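Local atomic coordinates of N-acetylglucosamine-6-phosphate deacetylase (Thermotoga maritima, PDB entry 1O12), a protein that probably removes the acetyl group from N-acetylglucosamine 6-phosphate, as a metal-dependent hydrolase of amino-sugar metabolism. Residues L175-K179 with R180-L184; K198-E202 with G203-I207; S153-D156 with S157-M161. All coordinates share one frame; numbering follows the deposited sequence.

All three contacts are local turns that deliver the chain into strands of the TIM barrel: contact 3 into 159-164, contact 1 into 183-186 and contact 2 into 206-207. Contacts 1 and 3 hold neighbouring parallel strands, joined by a bond from Val183 N to Lys160 O (2.8 Å). Contact 3 is the most buried and relies on a backbone bond, an aspartate side chain that takes up the next peptide N-H, a cis proline and small apolar groups. Contact 1 is mixed, with leucines and an isoleucine inside and an arginine-rich flank outside. Contact 2, a helix end, is the most exposed, though its buried edge meets contact 1 where Phe199 CD2 lies 3.8 Å from Leu175 CD2.

Contact 1: L175-K179 with R180-L184; sequences LRLVK and RDIVL
Arg180 lies back over Leu177 where a helical turn runs out into strand 183-186 of the TIM barrel of this amidohydrolase-family protein. One face of its guanidinium takes the CD2 methyl of Leu177, which sits 3.6 Å from NH1 and is displaced toward the rim of the group. With CG anti to the carbonyl carbon (chi1 -51°) and the chain stretched to NE, the charged end is carried alongside the preceding turn. Lys179 runs beside it in the same direction, its CG wedged between backbone N and carbonyl carbon (chi1 68°), and its CE reaches the guanidinium edge. NH2 of Arg180 is 4.2 Å from NH2 of Arg176. The two like charges are probably tolerated because Arg176 is salt-bridged to Glu149, while NH1 of Arg180 donates to the carbonyls of Leu152 and Ile155. A leucine here has no side-chain N-H to offer, and the carbonyls of Leu152 and Ile155 would probably be left without this mate and the Leu177 methyl less fully covered.

The backbone closes with two bonds, from Arg180 N to Leu177 O (2.7 Å) and from Asp181 N to Val178 O (3.2 Å). A positive phi at Asp181 then turns the chain back along the helical segment. There Ile182 CD1 packs on Leu177 CB at 4.2 Å, with Ala159 and Ile155 as further neighbours of its side chain. Leu184 crosses Leu175 at about a right angle, their CD1 and CD2 methyls 3.9 Å apart, and its CG also meets Val178 CG2 at 3.9 Å. Alongside these side chains, Val178 points its CA hydrogen almost straight at the carbonyl oxygen of Ile182, with CA to O 3.4 Å and 170° at the hydrogen.

Contact 2: K198-E202 with G203-I207; sequences KFYKE and GVKRI
Phe199 and Val204 form the tight, buried side of this turn. The two side chains lie side by side and point the same way, with Val204 CG2 at 3.6 Å from Phe199 CB and also at the edge of the aromatic ring, near its plane. Because CG1 of Val204 is anti to the backbone N (chi1 179°), CG2 falls beside that N, and is pressed close to Phe199 O as well. Phe164 meets the phenyl ring and Leu184 touches the valine, which places the pair against strands 159-164 and 183-186.

Tyr200 and Lys205 make the looser, outer side. They cross at a slant, Tyr200 CE1 resting 3.9 Å from Lys205 CG, while their polar ends both turn to Asp233, the tyrosine OH by a hydrogen bond and the lysine by a weak, long ion pair. Lys205 and Glu202 lie on the solvent side, where Glu202 meets Gly203 N through CB alone.

Between the two sides Phe199 O accepts from Val204 N (2.9 Å) and from Glu202 N, which reach it from opposite faces of its plane, and Gly203 N bonds to Tyr200 O (3.2 Å). Gly203 has a phi of 106°, at which a side chain would clash with the carbonyl of Glu202. The positive-phi glycine and its two bonds, closing helix 193-200 ahead of strand 206-207, make up a Schellman motif.

Contact 3: S153-D156 with S157-M161; sequences SEID and SPAKM
Asp156 and Ala159 close a tight turn with the backbone angles of type VIa, built round a cis peptide before Pro158, which feeds strand 159-164 of the TIM barrel. Ala159 N donates to Asp156 O at 2.7 Å in a nearly straight bond (170° at the hydrogen). On the inner side Ala159 CB turns toward the incoming chain and touches Asp156 O; Ile155 meets it too, its CG2 branch, anti to the backbone N while CG1 takes the place beside that N (chi1 -57°), reaching Ala159 CB at 4.1 Å. Leu126 lines both of these side chains from the neighbouring strand, and Leu106 of helix 99-115 covers the alanine.

The carboxylate of Asp156 serves the peptide that follows instead of this apolar pair. Its CG is anti to the backbone N (chi1 -161°), which brings the group round to that peptide, while Arg180 packs against the aspartate. Pro158 rests on Ala109 and Arg110 of helix 99-115. The turn is pinned a second time at its start: Ser157 N approaches Asp156 OD2 from above the carboxylate plane, 2.6 Å away.

Contact 1: L175-K179 with R180-L184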
ATOM      1  N   LEU A 175      12.713  21.828  12.630  1.00 39.06           N
ATOM      2  CA  LEU A 175      12.636  20.946  13.781  1.00 39.31           C
ATOM      3  C   LEU A 175      12.669  21.720  15.081  1.00 39.44           C
ATOM      4  O   LEU A 175      12.277  21.212  16.135  1.00 41.22           O
ATOM      5  CB  LEU A 175      13.783  19.962  13.774  1.00 38.23           C
ATOM      6  CG  LEU A 175      13.682  19.003  12.611  1.00 38.28           C
ATOM      7  CD1 LEU A 175      14.993  18.257  12.465  1.00 38.76           C
ATOM      8  CD2 LEU A 175      12.520  18.066  12.867  1.00 38.18           C
ATOM      9  N   ARG A 176      13.141  22.950  15.034  1.00 37.98           N
ATOM     10  CA  ARG A 176      13.182  23.679  16.269  1.00 38.46           C
ATOM     11  C   ARG A 176      11.824  24.158  16.699  1.00 39.03           C
ATOM     12  O   ARG A 176      11.672  24.636  17.818  1.00 39.14           O
ATOM     13  CB  ARG A 176      14.156  24.828  16.151  1.00 39.71           C
ATOM     14  CG  ARG A 176      15.577  24.318  16.201  1.00 42.30           C
ATOM     15  CD  ARG A 176      16.526  25.358  15.734  1.00 46.53           C
ATOM     16  NE  ARG A 176      16.330  26.581  16.502  1.00 46.08           N
ATOM     17  CZ  ARG A 176      16.786  27.753  16.103  1.00 45.50           C
ATOM     18  NH1 ARG A 176      17.456  27.834  14.958  1.00 44.82           N
ATOM     19  NH2 ARG A 176      16.558  28.836  16.832  1.00 47.10           N
ATOM     20  N   LEU A 177      10.829  23.992  15.827  1.00 38.56           N
ATOM     21  CA  LEU A 177       9.472  24.447  16.114  1.00 37.51           C
ATOM     22  C   LEU A 177       8.672  23.521  16.991  1.00 37.14           C
ATOM     23  O   LEU A 177       7.793  23.976  17.717  1.00 35.60           O
ATOM     24  CB  LEU A 177       8.687  24.666  14.826  1.00 36.58           C
ATOM     25  CG  LEU A 177       9.279  25.734  13.903  1.00 36.89           C
ATOM     26  CD1 LEU A 177       8.393  25.879  12.653  1.00 36.07           C
ATOM     27  CD2 LEU A 177       9.378  27.044  14.655  1.00 34.84           C
ATOM     28  N   VAL A 178       8.976  22.230  16.940  1.00 36.86           N
ATOM     29  CA  VAL A 178       8.220  21.281  17.733  1.00 37.71           C
ATOM     30  C   VAL A 178       8.192  21.620  19.217  1.00 39.17           C
ATOM     31  O   VAL A 178       7.176  21.399  19.886  1.00 40.12           O
ATOM     32  CB  VAL A 178       8.741  19.853  17.523  1.00 37.99           C
ATOM     33  CG1 VAL A 178       7.959  18.853  18.397  1.00 35.35           C
ATOM     34  CG2 VAL A 178       8.587  19.482  16.049  1.00 37.53           C
ATOM     35  N   LYS A 179       9.281  22.175  19.735  1.00 40.33           N
ATOM     36  CA  LYS A 179       9.328  22.524  21.157  1.00 41.80           C
ATOM     37  C   LYS A 179       8.408  23.706  21.437  1.00 41.99           C
ATOM     38  O   LYS A 179       8.185  24.045  22.587  1.00 41.47           O
ATOM     39  CB  LYS A 179      10.768  22.860  21.607  1.00 43.96           C
ATOM     40  CG  LYS A 179      11.313  24.162  21.003  1.00 47.84           C
ATOM     41  CD  LYS A 179      12.842  24.350  21.130  1.00 49.57           C
ATOM     42  CE  LYS A 179      13.285  25.639  20.364  1.00 52.12           C
ATOM     43  NZ  LYS A 179      14.782  25.859  20.236  1.00 52.83           N
ATOM     44  N   ARG A 180       7.867  24.324  20.385  1.00 42.45           N
ATOM     45  CA  ARG A 180       6.967  25.468  20.543  1.00 40.97           C
ATOM     46  C   ARG A 180       5.488  25.075  20.440  1.00 40.51           C
ATOM     47  O   ARG A 180       4.609  25.935  20.224  1.00 39.01           O
ATOM     48  CB  ARG A 180       7.284  26.541  19.507  1.00 41.49           C
ATOM     49  CG  ARG A 180       8.732  26.908  19.472  1.00 42.54           C
ATOM     50  CD  ARG A 180       9.016  27.954  18.419  1.00 43.14           C
ATOM     51  NE  ARG A 180      10.450  28.010  18.182  1.00 45.06           N
ATOM     52  CZ  ARG A 180      11.050  28.900  17.404  1.00 45.10           C
ATOM     53  NH1 ARG A 180      10.339  29.828  16.776  1.00 43.74           N
ATOM     54  NH2 ARG A 180      12.365  28.854  17.265  1.00 45.47           N
ATOM     55  N   ASP A 181       5.224  23.778  20.613  1.00 38.71           N
ATOM     56  CA  ASP A 181       3.855  23.255  20.560  1.00 38.19           C
ATOM     57  C   ASP A 181       3.317  23.367  19.134  1.00 35.37           C
ATOM     58  O   ASP A 181       2.163  23.714  18.911  1.00 33.58           O
ATOM     59  CB  ASP A 181       2.950  24.026  21.534  1.00 39.65           C
ATOM     60  CG  ASP A 181       1.723  23.219  21.973  1.00 44.52           C
ATOM     61  OD1 ASP A 181       0.787  23.818  22.571  1.00 48.36           O
ATOM     62  OD2 ASP A 181       1.688  21.985  21.732  1.00 45.83           O
ATOM     63  N   ILE A 182       4.195  23.106  18.172  1.00 33.72           N
ATOM     64  CA  ILE A 182       3.835  23.122  16.763  1.00 32.61           C
ATOM     65  C   ILE A 182       4.087  21.717  16.176  1.00 32.03           C
ATOM     66  O   ILE A 182       5.168  21.158  16.356  1.00 30.83           O
ATOM     67  CB  ILE A 182       4.667  24.171  15.987  1.00 31.94           C
ATOM     68  CG1 ILE A 182       4.411  25.567  16.564  1.00 29.20           C
ATOM     69  CG2 ILE A 182       4.338  24.102  14.503  1.00 29.76           C
ATOM     70  CD1 ILE A 182       5.143  26.688  15.836  1.00 26.78           C
ATOM     71  N   VAL A 183       3.077  21.146  15.519  1.00 31.23           N
ATOM     72  CA  VAL A 183       3.209  19.829  14.910  1.00 30.72           C
ATOM     73  C   VAL A 183       3.717  19.987  13.467  1.00 31.84           C
ATOM     74  O   VAL A 183       3.159  20.772  12.699  1.00 30.38           O
ATOM     75  CB  VAL A 183       1.832  19.063  14.859  1.00 31.33           C
ATOM     76  CG1 VAL A 183       1.987  17.758  14.057  1.00 29.84           C
ATOM     77  CG2 VAL A 183       1.311  18.755  16.274  1.00 27.74           C
ATOM     78  N   LEU A 184       4.783  19.268  13.109  1.00 31.42           N
ATOM     79  CA  LEU A 184       5.304  19.313  11.740  1.00 32.42           C
ATOM     80  C   LEU A 184       4.603  18.272  10.857  1.00 31.17           C
ATOM     81  O   LEU A 184       4.265  17.192  11.313  1.00 34.07           O
ATOM     82  CB  LEU A 184       6.814  19.049  11.720  1.00 32.55           C
ATOM     83  CG  LEU A 184       7.684  20.164  12.300  1.00 32.83           C
ATOM     84  CD1 LEU A 184       9.152  19.822  12.058  1.00 32.04           C
ATOM     85  CD2 LEU A 184       7.318  21.509  11.635  1.00 32.29           C
TER

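Contact 2: K198-E202 with G203-I207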
ATOM      1  N   LYS A 198      14.912  11.106   7.646  1.00 42.10           N
ATOM      2  CA  LYS A 198      15.765  11.960   8.442  1.00 43.21           C
ATOM      3  C   LYS A 198      14.845  12.687   9.411  1.00 42.67           C
ATOM      4  O   LYS A 198      15.200  12.921  10.570  1.00 42.31           O
ATOM      5  CB  LYS A 198      16.475  12.977   7.551  1.00 46.27           C
ATOM      6  CG  LYS A 198      17.999  12.971   7.642  1.00 50.87           C
ATOM      7  CD  LYS A 198      18.634  13.230   6.254  1.00 54.03           C
ATOM      8  CE  LYS A 198      18.426  12.046   5.276  1.00 54.96           C
ATOM      9  NZ  LYS A 198      18.842  12.337   3.854  1.00 55.12           N
ATOM     10  N   PHE A 199      13.650  13.030   8.937  1.00 41.08           N
ATOM     11  CA  PHE A 199      12.701  13.725   9.782  1.00 40.20           C
ATOM     12  C   PHE A 199      11.870  12.806  10.644  1.00 39.89           C
ATOM     13  O   PHE A 199      11.454  13.188  11.724  1.00 40.29           O
ATOM     14  CB  PHE A 199      11.788  14.619   8.952  1.00 40.12           C
ATOM     15  CG  PHE A 199      12.452  15.861   8.477  1.00 39.60           C
ATOM     16  CD1 PHE A 199      13.243  15.847   7.341  1.00 40.23           C
ATOM     17  CD2 PHE A 199      12.317  17.043   9.186  1.00 38.58           C
ATOM     18  CE1 PHE A 199      13.893  17.008   6.920  1.00 41.16           C
ATOM     19  CE2 PHE A 199      12.961  18.192   8.773  1.00 38.86           C
ATOM     20  CZ  PHE A 199      13.752  18.173   7.636  1.00 38.93           C
ATOM     21  N   TYR A 200      11.624  11.596  10.166  1.00 40.62           N
ATOM     22  CA  TYR A 200      10.851  10.635  10.926  1.00 40.64           C
ATOM     23  C   TYR A 200      11.628  10.208  12.156  1.00 41.77           C
ATOM     24  O   TYR A 200      11.045   9.937  13.192  1.00 41.51           O
ATOM     25  CB  TYR A 200      10.563   9.409  10.080  1.00 40.76           C
ATOM     26  CG  TYR A 200       9.879   8.299  10.845  1.00 40.66           C
ATOM     27  CD1 TYR A 200       8.517   8.383  11.164  1.00 38.76           C
ATOM     28  CD2 TYR A 200      10.595   7.145  11.236  1.00 39.96           C
ATOM     29  CE1 TYR A 200       7.869   7.350  11.842  1.00 39.34           C
ATOM     30  CE2 TYR A 200       9.955   6.095  11.921  1.00 38.44           C
ATOM     31  CZ  TYR A 200       8.595   6.207  12.212  1.00 40.66           C
ATOM     32  OH  TYR A 200       7.940   5.170  12.832  1.00 41.31           O
ATOM     33  N   LYS A 201      12.950  10.141  12.031  1.00 43.78           N
ATOM     34  CA  LYS A 201      13.797   9.750  13.147  1.00 44.90           C
ATOM     35  C   LYS A 201      13.807  10.837  14.210  1.00 44.80           C
ATOM     36  O   LYS A 201      14.133  10.568  15.362  1.00 44.14           O
ATOM     37  CB  LYS A 201      15.224   9.534  12.679  1.00 48.21           C
ATOM     38  CG  LYS A 201      15.416   8.459  11.629  1.00 52.15           C
ATOM     39  CD  LYS A 201      16.834   8.575  11.023  1.00 54.00           C
ATOM     40  CE  LYS A 201      17.073   7.477  10.012  1.00 55.72           C
ATOM     41  NZ  LYS A 201      16.792   6.130  10.620  1.00 56.11           N
ATOM     42  N   GLU A 202      13.458  12.063  13.821  1.00 44.47           N
ATOM     43  CA  GLU A 202      13.444  13.180  14.765  1.00 44.24           C
ATOM     44  C   GLU A 202      12.058  13.456  15.328  1.00 42.61           C
ATOM     45  O   GLU A 202      11.857  14.439  16.037  1.00 40.85           O
ATOM     46  CB  GLU A 202      13.956  14.455  14.106  1.00 47.27           C
ATOM     47  CG  GLU A 202      15.409  14.430  13.633  1.00 53.01           C
ATOM     48  CD  GLU A 202      16.436  14.132  14.742  1.00 56.92           C
ATOM     49  OE1 GLU A 202      16.259  14.571  15.906  1.00 57.88           O
ATOM     50  OE2 GLU A 202      17.454  13.469  14.428  1.00 60.14           O
ATOM     51  N   GLY A 203      11.096  12.599  14.992  1.00 41.62           N
ATOM     52  CA  GLY A 203       9.752  12.784  15.502  1.00 37.85           C
ATOM     53  C   GLY A 203       8.698  13.302  14.547  1.00 38.27           C
ATOM     54  O   GLY A 203       7.557  13.469  14.955  1.00 40.38           O
ATOM     55  N   VAL A 204       9.026  13.587  13.291  1.00 35.69           N
ATOM     56  CA  VAL A 204       7.968  14.056  12.395  1.00 34.18           C
ATOM     57  C   VAL A 204       7.157  12.825  12.025  1.00 33.65           C
ATOM     58  O   VAL A 204       7.690  11.894  11.406  1.00 33.51           O
ATOM     59  CB  VAL A 204       8.526  14.711  11.087  1.00 34.60           C
ATOM     60  CG1 VAL A 204       7.371  15.151  10.204  1.00 30.58           C
ATOM     61  CG2 VAL A 204       9.454  15.925  11.435  1.00 33.84           C
ATOM     62  N   LYS A 205       5.880  12.793  12.393  1.00 31.60           N
ATOM     63  CA  LYS A 205       5.102  11.608  12.074  1.00 32.33           C
ATOM     64  C   LYS A 205       3.749  11.854  11.407  1.00 31.24           C
ATOM     65  O   LYS A 205       2.773  11.153  11.665  1.00 30.32           O
ATOM     66  CB  LYS A 205       4.949  10.757  13.337  1.00 33.85           C
ATOM     67  CG  LYS A 205       6.274  10.294  13.907  1.00 38.46           C
ATOM     68  CD  LYS A 205       6.078   9.619  15.249  1.00 44.53           C
ATOM     69  CE  LYS A 205       7.371   8.998  15.781  1.00 47.60           C
ATOM     70  NZ  LYS A 205       7.102   8.293  17.079  1.00 49.98           N
ATOM     71  N   ARG A 206       3.713  12.811  10.491  1.00 29.49           N
ATOM     72  CA  ARG A 206       2.471  13.127   9.826  1.00 30.10           C
ATOM     73  C   ARG A 206       2.668  13.546   8.347  1.00 30.39           C
ATOM     74  O   ARG A 206       3.670  14.169   7.992  1.00 29.64           O
ATOM     75  CB  ARG A 206       1.806  14.242  10.650  1.00 29.24           C
ATOM     76  CG  ARG A 206       0.391  14.622  10.312  1.00 29.42           C
ATOM     77  CD  ARG A 206       0.023  15.815  11.148  1.00 25.96           C
ATOM     78  NE  ARG A 206      -1.380  16.148  11.061  1.00 27.78           N
ATOM     79  CZ  ARG A 206      -1.977  16.714  10.013  1.00 28.48           C
ATOM     80  NH1 ARG A 206      -1.270  17.022   8.936  1.00 23.02           N
ATOM     81  NH2 ARG A 206      -3.299  16.969  10.063  1.00 25.01           N
ATOM     82  N   ILE A 207       1.718  13.183   7.488  1.00 31.37           N
ATOM     83  CA  ILE A 207       1.761  13.566   6.073  1.00 31.59           C
ATOM     84  C   ILE A 207       0.489  14.374   5.671  1.00 32.11           C
ATOM     85  O   ILE A 207      -0.644  13.949   5.955  1.00 30.48           O
ATOM     86  CB  ILE A 207       1.927  12.334   5.202  1.00 32.64           C
ATOM     87  CG1 ILE A 207       3.310  11.732   5.468  1.00 32.14           C
ATOM     88  CG2 ILE A 207       1.753  12.710   3.717  1.00 34.92           C
ATOM     89  CD1 ILE A 207       3.622  10.521   4.651  1.00 32.09           C
TER

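Contact 3: S153-D156 with S157-M161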
ATOM      1  N   SER A 153      12.079  32.868  13.495  1.00 43.90           N
ATOM      2  CA  SER A 153      11.790  33.659  14.693  1.00 43.56           C
ATOM      3  C   SER A 153      10.388  34.261  14.766  1.00 42.58           C
ATOM      4  O   SER A 153       9.986  34.751  15.810  1.00 42.85           O
ATOM      5  CB  SER A 153      12.828  34.787  14.858  1.00 43.48           C
ATOM      6  OG  SER A 153      12.499  35.931  14.079  1.00 42.50           O
ATOM      7  N   GLU A 154       9.653  34.253  13.666  1.00 42.48           N
ATOM      8  CA  GLU A 154       8.303  34.794  13.684  1.00 42.97           C
ATOM      9  C   GLU A 154       7.241  33.692  13.835  1.00 42.55           C
ATOM     10  O   GLU A 154       6.057  33.988  13.953  1.00 43.25           O
ATOM     11  CB  GLU A 154       8.024  35.579  12.403  1.00 45.51           C
ATOM     12  CG  GLU A 154       8.904  36.791  12.195  1.00 47.52           C
ATOM     13  CD  GLU A 154       8.760  37.806  13.301  1.00 50.02           C
ATOM     14  OE1 GLU A 154       9.793  38.359  13.704  1.00 51.52           O
ATOM     15  OE2 GLU A 154       7.621  38.065  13.762  1.00 52.31           O
ATOM     16  N   ILE A 155       7.653  32.429  13.855  1.00 41.60           N
ATOM     17  CA  ILE A 155       6.697  31.327  13.958  1.00 40.33           C
ATOM     18  C   ILE A 155       6.590  30.780  15.368  1.00 40.89           C
ATOM     19  O   ILE A 155       7.521  30.152  15.871  1.00 41.28           O
ATOM     20  CB  ILE A 155       7.079  30.168  13.023  1.00 37.84           C
ATOM     21  CG1 ILE A 155       7.170  30.672  11.580  1.00 37.57           C
ATOM     22  CG2 ILE A 155       6.074  29.064  13.146  1.00 33.36           C
ATOM     23  CD1 ILE A 155       7.675  29.616  10.564  1.00 37.20           C
ATOM     24  N   ASP A 156       5.433  30.997  15.982  1.00 40.25           N
ATOM     25  CA  ASP A 156       5.192  30.548  17.340  1.00 40.75           C
ATOM     26  C   ASP A 156       3.682  30.663  17.596  1.00 40.15           C
ATOM     27  O   ASP A 156       2.908  30.979  16.686  1.00 39.37           O
ATOM     28  CB  ASP A 156       5.981  31.449  18.317  1.00 43.40           C
ATOM     29  CG  ASP A 156       6.178  30.812  19.705  1.00 46.34           C
ATOM     30  OD1 ASP A 156       7.018  31.346  20.478  1.00 48.69           O
ATOM     31  OD2 ASP A 156       5.505  29.797  20.027  1.00 46.24           O
ATOM     32  N   SER A 157       3.265  30.423  18.836  1.00 39.20           N
ATOM     33  CA  SER A 157       1.849  30.501  19.169  1.00 36.81           C
ATOM     34  C   SER A 157       1.378  31.800  18.560  1.00 35.71           C
ATOM     35  O   SER A 157       2.050  32.820  18.694  1.00 37.39           O
ATOM     36  CB  SER A 157       1.662  30.500  20.689  1.00 35.62           C
ATOM     37  OG  SER A 157       0.361  30.068  21.035  1.00 32.95           O
ATOM     38  N   PRO A 158       0.192  31.806  17.934  1.00 34.81           N
ATOM     39  CA  PRO A 158      -0.716  30.663  17.789  1.00 35.08           C
ATOM     40  C   PRO A 158      -0.537  29.667  16.622  1.00 33.96           C
ATOM     41  O   PRO A 158      -1.494  29.027  16.206  1.00 33.36           O
ATOM     42  CB  PRO A 158      -2.087  31.329  17.774  1.00 34.30           C
ATOM     43  CG  PRO A 158      -1.826  32.558  16.985  1.00 35.21           C
ATOM     44  CD  PRO A 158      -0.478  33.055  17.530  1.00 33.44           C
ATOM     45  N   ALA A 159       0.666  29.538  16.084  1.00 33.12           N
ATOM     46  CA  ALA A 159       0.857  28.537  15.040  1.00 32.55           C
ATOM     47  C   ALA A 159       0.732  27.205  15.789  1.00 32.98           C
ATOM     48  O   ALA A 159       1.213  27.080  16.921  1.00 32.78           O
ATOM     49  CB  ALA A 159       2.244  28.659  14.421  1.00 30.98           C
ATOM     50  N   LYS A 160       0.097  26.217  15.172  1.00 31.63           N
ATOM     51  CA  LYS A 160      -0.071  24.934  15.824  1.00 31.59           C
ATOM     52  C   LYS A 160       0.413  23.801  14.969  1.00 32.99           C
ATOM     53  O   LYS A 160       0.724  22.730  15.472  1.00 33.78           O
ATOM     54  CB  LYS A 160      -1.536  24.704  16.178  1.00 29.77           C
ATOM     55  CG  LYS A 160      -2.025  25.634  17.287  1.00 30.59           C
ATOM     56  CD  LYS A 160      -1.285  25.406  18.596  1.00 32.80           C
ATOM     57  CE  LYS A 160      -1.610  26.485  19.648  1.00 35.61           C
ATOM     58  NZ  LYS A 160      -0.811  26.372  20.910  1.00 33.32           N
HETATM   59  N   MSE A 161       0.492  24.047  13.668  1.00 33.49           N
HETATM   60  CA  MSE A 161       0.903  23.019  12.734  1.00 33.41           C
HETATM   61  C   MSE A 161       1.601  23.658  11.552  1.00 33.18           C
HETATM   62  O   MSE A 161       1.338  24.805  11.208  1.00 34.54           O
HETATM   63  CB  MSE A 161      -0.318  22.236  12.269  1.00 32.14           C
HETATM   64  CG  MSE A 161       0.023  21.069  11.417  1.00 37.37           C
HETATM   65 SE   MSE A 161      -1.500  19.919  11.073  1.00 49.41          SE
HETATM   66  CE  MSE A 161      -1.636  18.977  12.776  1.00 41.51           C
TER